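Local structure of transcriptional regulator AefR (Pseudomonas syringae pv. tomato, 3CDL) at residues B[55-58]-B[59-62]; B[177-180]-B[181-185]; B[162-166]-B[167-171]. The protein probably binds cis-regulatory DNA as a dimeric TetR-family transcription factor. All blocks are in the same frame, centred on the assembly; numbering follows the deposited sequence.

Contact 1: residues B[55-58]-B[59-62]; sequences ELFA and EMLQ
F57 and L61 meet one turn apart on helix 53-64, the helix that follows the predicted helix-turn-helix of this TetR-family protein and links, as in other members of the family, the DNA-binding region to the C-terminal domain. Backbone bonds define the geometry: M60 N donates to L56 O, L61 N to F57 O at 3.0 Å, and Q62 N to A58 O. This is regular i to i+4 alpha-helical pairing. It is less regular at E59, whose N makes only weak bonds, to the carbonyls of E55 and L56.

The apolar contacts gather on the buried side. With CG of F57 anti to its backbone N (chi1 -177°), the ring is set beside the carbonyl carbon, on the side where L61 follows, and the two side chains cross at a slant: CZ lies 4.2 Å from L61 CD1, while CE2 approaches CD2. The selenomethionine M60, its chain bent at the last torsion (chi3 41°), brings CE obliquely to 4.2 Å from F57 CD1. Helix 100-114 receives this surface through T113, V108 and V109, and R119 makes a cation-pi contact with F57.

Polar side chains occupy the partly exposed side. E59 directs OE1 to a salt bridge with R63, one turn onward. Nearby, the chain of Q62 bends at chi2 and folds back over the preceding turn, a tight approach that leaves its CG 3.0 Å from A58 O.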
loop_
_atom_site.group_PDB
_atom_site.type_symbol
_atom_site.label_atom_id
_atom_site.label_comp_id
_atom_site.label_asym_id
_atom_site.label_seq_id
_atom_site.Cartn_x
_atom_site.Cartn_y
_atom_site.Cartn_z
ATOM N N GLU B 55 8.021 12.239 19.827
ATOM C CA GLU B 55 9.320 12.677 19.308
ATOM C C GLU B 55 10.085 11.505 18.694
ATOM O O GLU B 55 10.926 11.691 17.815
ATOM C CB GLU B 55 10.142 13.355 20.409
ATOM C CG GLU B 55 10.863 14.645 19.976
ATOM C CD GLU B 55 12.396 14.499 19.805
ATOM O OE1 GLU B 55 12.873 13.419 19.390
ATOM O OE2 GLU B 55 13.133 15.478 20.084
ATOM N N LEU B 56 9.777 10.296 19.150
ATOM C CA LEU B 56 10.414 9.091 18.637
ATOM C C LEU B 56 9.733 8.638 17.349
ATOM O O LEU B 56 10.401 8.284 16.357
ATOM C CB LEU B 56 10.377 7.994 19.711
ATOM C CG LEU B 56 10.707 6.534 19.374
ATOM C CD1 LEU B 56 12.163 6.337 18.875
ATOM C CD2 LEU B 56 10.426 5.696 20.599
ATOM N N PHE B 57 8.398 8.651 17.373
ATOM C CA PHE B 57 7.605 8.424 16.174
ATOM C C PHE B 57 7.943 9.435 15.079
ATOM O O PHE B 57 7.994 9.075 13.902
ATOM C CB PHE B 57 6.108 8.474 16.483
ATOM C CG PHE B 57 5.243 8.166 15.295
ATOM C CD1 PHE B 57 5.041 6.850 14.892
ATOM C CD2 PHE B 57 4.648 9.186 14.576
ATOM C CE1 PHE B 57 4.279 6.559 13.818
ATOM C CE2 PHE B 57 3.876 8.909 13.481
ATOM C CZ PHE B 57 3.693 7.587 13.090
ATOM N N ALA B 58 8.173 10.690 15.474
ATOM C CA ALA B 58 8.546 11.756 14.540
ATOM C C ALA B 58 9.813 11.393 13.784
ATOM O O ALA B 58 9.904 11.631 12.589
ATOM C CB ALA B 58 8.732 13.076 15.263
ATOM N N GLU B 59 10.766 10.790 14.495
ATOM C CA GLU B 59 12.065 10.446 13.947
ATOM C C GLU B 59 11.963 9.277 12.984
ATOM O O GLU B 59 12.541 9.301 11.907
ATOM C CB GLU B 59 13.039 10.094 15.069
ATOM C CG GLU B 59 14.420 10.748 14.941
ATOM C CD GLU B 59 15.241 10.222 13.794
ATOM O OE1 GLU B 59 16.184 9.439 14.034
ATOM O OE2 GLU B 59 14.952 10.600 12.645
HETATM N N MSE B 60 11.219 8.252 13.390
HETATM C CA MSE B 60 10.920 7.109 12.537
HETATM C C MSE B 60 10.238 7.492 11.225
HETATM O O MSE B 60 10.551 6.936 10.174
HETATM C CB MSE B 60 10.027 6.142 13.292
HETATM C CG MSE B 60 10.777 5.081 14.031
HETATM SE SE MSE B 60 9.642 4.130 15.280
HETATM C CE MSE B 60 7.998 3.901 14.278
ATOM N N LEU B 61 9.294 8.427 11.298
ATOM C CA LEU B 61 8.615 8.937 10.117
ATOM C C LEU B 61 9.623 9.583 9.160
ATOM O O LEU B 61 9.765 9.134 8.016
ATOM C CB LEU B 61 7.524 9.926 10.533
ATOM C CG LEU B 61 6.264 10.075 9.688
ATOM C CD1 LEU B 61 5.524 8.742 9.540
ATOM C CD2 LEU B 61 5.346 11.144 10.287
ATOM N N GLN B 62 10.335 10.609 9.639
ATOM C CA GLN B 62 11.384 11.286 8.862
ATOM C C GLN B 62 12.231 10.282 8.092
ATOM O O GLN B 62 12.496 10.468 6.913
ATOM C CB GLN B 62 12.305 12.136 9.756
ATOM C CG GLN B 62 11.625 13.137 10.720
ATOM C CD GLN B 62 10.914 14.303 10.029
ATOM O OE1 GLN B 62 11.412 15.436 10.023
ATOM N NE2 GLN B 62 9.738 14.032 9.457
#

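Contact 2: residues B[177-180]-B[181-185]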
loop_
_atom_site.group_PDB
_atom_site.type_symbol
_atom_site.label_atom_id
_atom_site.label_comp_id
_atom_site.label_asym_id
_atom_site.label_seq_id
_atom_site.Cartn_x
_atom_site.Cartn_y
_atom_site.Cartn_z
ATOM N N ALA B 177 8.646 -12.031 0.724
ATOM C CA ALA B 177 10.101 -12.080 0.618
ATOM C C ALA B 177 10.621 -10.822 -0.099
ATOM O O ALA B 177 9.862 -10.121 -0.788
ATOM C CB ALA B 177 10.517 -13.339 -0.122
ATOM N N LEU B 178 11.900 -10.516 0.084
ATOM C CA LEU B 178 12.554 -9.512 -0.743
ATOM C C LEU B 178 12.498 -9.990 -2.205
ATOM O O LEU B 178 12.353 -11.189 -2.462
ATOM C CB LEU B 178 13.996 -9.299 -0.274
ATOM C CG LEU B 178 14.253 -8.280 0.862
ATOM C CD1 LEU B 178 12.957 -7.748 1.497
ATOM C CD2 LEU B 178 15.230 -8.784 1.939
ATOM N N LEU B 179 12.570 -9.073 -3.167
ATOM C CA LEU B 179 12.750 -9.510 -4.553
ATOM C C LEU B 179 14.175 -9.990 -4.771
ATOM O O LEU B 179 15.120 -9.361 -4.290
ATOM C CB LEU B 179 12.422 -8.400 -5.545
ATOM C CG LEU B 179 11.011 -7.805 -5.454
ATOM C CD1 LEU B 179 10.855 -6.636 -6.414
ATOM C CD2 LEU B 179 9.967 -8.893 -5.721
ATOM N N THR B 180 14.316 -11.112 -5.483
ATOM C CA THR B 180 15.602 -11.526 -6.029
ATOM C C THR B 180 16.066 -10.432 -6.998
ATOM O O THR B 180 15.258 -9.596 -7.413
ATOM C CB THR B 180 15.514 -12.890 -6.762
ATOM O OG1 THR B 180 14.748 -12.732 -7.959
ATOM C CG2 THR B 180 14.880 -13.970 -5.873
ATOM N N PRO B 181 17.372 -10.396 -7.321
ATOM C CA PRO B 181 17.901 -9.422 -8.298
ATOM C C PRO B 181 17.252 -9.503 -9.695
ATOM O O PRO B 181 16.959 -8.454 -10.304
ATOM C CB PRO B 181 19.393 -9.771 -8.368
ATOM C CG PRO B 181 19.678 -10.477 -7.067
ATOM C CD PRO B 181 18.438 -11.243 -6.753
ATOM N N GLN B 182 17.040 -10.733 -10.186
ATOM C CA GLN B 182 16.314 -10.998 -11.437
ATOM C C GLN B 182 14.970 -10.304 -11.397
ATOM O O GLN B 182 14.675 -9.441 -12.222
ATOM C CB GLN B 182 16.093 -12.495 -11.630
ATOM C CG GLN B 182 17.347 -13.257 -11.964
ATOM C CD GLN B 182 18.052 -13.853 -10.750
ATOM O OE1 GLN B 182 18.777 -14.840 -10.895
ATOM N NE2 GLN B 182 17.846 -13.267 -9.552
ATOM N N GLU B 183 14.168 -10.669 -10.409
ATOM C CA GLU B 183 12.907 -9.986 -10.171
ATOM C C GLU B 183 13.063 -8.480 -10.055
ATOM O O GLU B 183 12.217 -7.735 -10.559
ATOM C CB GLU B 183 12.238 -10.540 -8.925
ATOM C CG GLU B 183 12.127 -12.066 -8.946
ATOM C CD GLU B 183 11.544 -12.628 -7.659
ATOM O OE1 GLU B 183 11.723 -12.009 -6.574
ATOM O OE2 GLU B 183 10.896 -13.690 -7.745
ATOM N N GLN B 184 14.123 -8.016 -9.400
ATOM C CA GLN B 184 14.295 -6.571 -9.204
ATOM C C GLN B 184 14.399 -5.762 -10.514
ATOM O O GLN B 184 13.700 -4.746 -10.654
ATOM C CB GLN B 184 15.478 -6.273 -8.289
ATOM C CG GLN B 184 15.152 -6.188 -6.803
ATOM C CD GLN B 184 16.416 -6.235 -5.961
ATOM O OE1 GLN B 184 17.334 -5.417 -6.134
ATOM N NE2 GLN B 184 16.494 -7.222 -5.069
ATOM N N SER B 185 15.251 -6.217 -11.446
ATOM C CA SER B 185 15.528 -5.528 -12.713
ATOM C C SER B 185 14.403 -5.732 -13.661
ATOM O O SER B 185 14.108 -4.885 -14.509
ATOM C CB SER B 185 16.806 -6.039 -13.377
ATOM O OG SER B 185 16.862 -7.451 -13.458
#
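Extended through L179 and T180, the backbone turns helical at P181, where T180 N-caps helix 181-199 in a capping box with E183. The first i to i+4 bond of the helix runs from Q184 N to T180 O, at 2.8 Å.

One half of the box is well defined: T180 N donates to E183 OE1 over 3.0 Å, arriving from above the carboxylate plane, 39° out of it. The return bond, from E183 N to T180 OG1 at 3.3 Å, is less sure, because the position of that hydroxyl is itself uncertain. E183 extends beyond CG and reaches back across the cap, its CG anti to the carbonyl carbon (chi1 -51°), and its OE1 also lies 3.7 Å from L179 CD2.

Q184 adds a second grip on the incoming loop. Its CG packs against L179 CB at 3.7 Å, and W91 and M94 of helix 82-97 touch the same side chain. The amide NE2 donates to L179 O at 2.7 Å; the acceptor lies in the plane of the amide, but the nitrogen stands 46° above the carbonyl plane.

Contact 3: residues B[162-166]-B[167-171]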
loop_
_atom_site.group_PDB
_atom_site.type_symbol
_atom_site.label_atom_id
_atom_site.label_comp_id
_atom_site.label_asym_id
_atom_site.label_seq_id
_atom_site.Cartn_x
_atom_site.Cartn_y
_atom_site.Cartn_z
ATOM N N LEU B 162 4.945 1.643 -9.627
ATOM C CA LEU B 162 5.416 0.545 -10.468
ATOM C C LEU B 162 6.478 -0.313 -9.773
ATOM O O LEU B 162 6.628 -1.455 -10.130
ATOM C CB LEU B 162 5.905 1.076 -11.824
ATOM C CG LEU B 162 4.959 1.055 -13.058
ATOM C CD1 LEU B 162 3.595 0.373 -12.826
ATOM C CD2 LEU B 162 4.813 2.428 -13.772
ATOM N N LEU B 163 7.161 0.247 -8.762
ATOM C CA LEU B 163 8.191 -0.440 -7.945
ATOM C C LEU B 163 7.641 -0.945 -6.616
ATOM O O LEU B 163 7.845 -2.086 -6.234
ATOM C CB LEU B 163 9.357 0.515 -7.656
ATOM C CG LEU B 163 10.602 0.566 -8.574
ATOM C CD1 LEU B 163 10.269 0.688 -10.029
ATOM C CD2 LEU B 163 11.599 1.674 -8.150
ATOM N N LYS B 164 6.928 -0.070 -5.920
ATOM C CA LYS B 164 6.405 -0.345 -4.598
ATOM C C LYS B 164 5.418 -1.496 -4.637
ATOM O O LYS B 164 5.296 -2.208 -3.686
ATOM C CB LYS B 164 5.743 0.908 -4.040
ATOM C CG LYS B 164 6.651 1.851 -3.218
ATOM C CD LYS B 164 6.446 3.346 -3.573
ATOM C CE LYS B 164 6.076 4.182 -2.356
ATOM N NZ LYS B 164 4.725 3.746 -1.899
ATOM N N SER B 165 4.736 -1.689 -5.760
ATOM C CA SER B 165 3.654 -2.683 -5.847
ATOM C C SER B 165 4.208 -4.106 -5.812
ATOM O O SER B 165 3.477 -5.058 -5.526
ATOM C CB SER B 165 2.795 -2.455 -7.093
ATOM O OG SER B 165 3.554 -2.614 -8.288
ATOM N N PHE B 166 5.507 -4.218 -6.070
ATOM C CA PHE B 166 6.252 -5.485 -6.009
ATOM C C PHE B 166 7.234 -5.526 -4.842
ATOM O O PHE B 166 7.443 -6.571 -4.225
ATOM C CB PHE B 166 7.061 -5.720 -7.307
ATOM C CG PHE B 166 6.206 -5.859 -8.535
ATOM C CD1 PHE B 166 5.453 -7.024 -8.751
ATOM C CD2 PHE B 166 6.126 -4.813 -9.468
ATOM C CE1 PHE B 166 4.657 -7.154 -9.881
ATOM C CE2 PHE B 166 5.331 -4.927 -10.594
ATOM C CZ PHE B 166 4.597 -6.092 -10.804
ATOM N N ALA B 167 7.872 -4.391 -4.568
ATOM C CA ALA B 167 8.989 -4.375 -3.653
ATOM C C ALA B 167 8.693 -3.633 -2.344
ATOM O O ALA B 167 9.586 -3.458 -1.497
ATOM C CB ALA B 167 10.211 -3.810 -4.347
ATOM N N PHE B 168 7.458 -3.192 -2.148
ATOM C CA PHE B 168 7.166 -2.519 -0.890
ATOM C C PHE B 168 5.918 -3.062 -0.206
ATOM O O PHE B 168 6.043 -3.800 0.781
ATOM C CB PHE B 168 7.149 -1.017 -1.071
ATOM C CG PHE B 168 6.912 -0.264 0.193
ATOM C CD1 PHE B 168 7.954 -0.079 1.122
ATOM C CD2 PHE B 168 5.651 0.282 0.463
ATOM C CE1 PHE B 168 7.739 0.622 2.307
ATOM C CE2 PHE B 168 5.420 0.972 1.632
ATOM C CZ PHE B 168 6.477 1.156 2.560
ATOM N N TRP B 169 4.733 -2.730 -0.723
ATOM C CA TRP B 169 3.486 -3.254 -0.169
ATOM C C TRP B 169 3.409 -4.767 0.123
ATOM O O TRP B 169 3.032 -5.132 1.220
ATOM C CB TRP B 169 2.296 -2.786 -0.994
ATOM C CG TRP B 169 2.195 -1.277 -0.985
ATOM C CD1 TRP B 169 2.321 -0.435 -2.058
ATOM C CD2 TRP B 169 1.957 -0.447 0.153
ATOM N NE1 TRP B 169 2.164 0.888 -1.657
ATOM C CE2 TRP B 169 1.947 0.906 -0.304
ATOM C CE3 TRP B 169 1.772 -0.703 1.518
ATOM C CZ2 TRP B 169 1.734 1.995 0.563
ATOM C CZ3 TRP B 169 1.566 0.389 2.387
ATOM C CH2 TRP B 169 1.540 1.713 1.901
ATOM N N PRO B 170 3.729 -5.660 -0.845
ATOM C CA PRO B 170 3.733 -7.070 -0.436
ATOM C C PRO B 170 4.545 -7.362 0.816
ATOM O O PRO B 170 4.134 -8.172 1.644
ATOM C CB PRO B 170 4.327 -7.782 -1.660
ATOM C CG PRO B 170 3.810 -6.973 -2.804
ATOM C CD PRO B 170 4.001 -5.533 -2.295
ATOM N N GLN B 171 5.677 -6.686 0.963
ATOM C CA GLN B 171 6.571 -6.971 2.066
ATOM C C GLN B 171 6.046 -6.375 3.386
ATOM O O GLN B 171 6.156 -6.991 4.463
ATOM C CB GLN B 171 7.985 -6.462 1.754
ATOM C CG GLN B 171 8.716 -7.264 0.691
ATOM C CD GLN B 171 8.255 -6.941 -0.736
ATOM O OE1 GLN B 171 7.578 -5.957 -0.960
ATOM N NE2 GLN B 171 8.624 -7.788 -1.694
#
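A167 closes helix 152-167 by donating its N to L163 O at 2.8 Å, and the chain then kinks at F168 into helix 169-174, a helix-to-helix break within the all-helical C-terminal domain. F168 leaves helical backbone angles (phi -131°, psi -74°) and serves as the N-cap position of the next helix. Its N and that of W169 both donate to K164 O, at 2.8 and 3.1 Å, from opposite faces of the carbonyl plane, a pair of bonds that spans the break. The side chain of F168 runs beside that of K164, with CB 3.6 Å from K164 CG, while its ring reaches F102, L103 and A106 of helix 100-114.

W169 also lies alongside K164, pointing the same way. F168 CD2 sits 3.7 Å above one indole face, and W169 of the second subunit stacks with this indole, so the break lies at the dimer interface.

P170 lies against the end of the first helix, its CD and CG each 3.3 Å from S165 O. Q171 bends at chi2 (78°) and brings its amide back to the same helix end. There NE2, which has a probable second acceptor in A177 O, bonds F166 O at 3.0 Å, in the carbonyl plane and in its own amide plane.

Contacts 2 and 3 form one continuous neighbourhood of the C-terminal domain, their centres 11 Å apart. Q171 NE2 approaches A177 O to 2.8 Å, a probable hydrogen bond, and L179 CD1 packs 3.6 Å from A167 CB, so the loop before helix 181-199 lies against the helix break. Contact 1 stands apart on the opposite side of the chain's centre: its centre is 23 Å from that of contact 3 and 29 Å from that of contact 2, with nearest atoms about 10 and 17 Å away. Of the three, contact 3 reaches the second subunit, whereas contact 1 follows the predicted DNA-binding motif. Helix 100-114 touches both contacts 1 and 3, bridging the two regions.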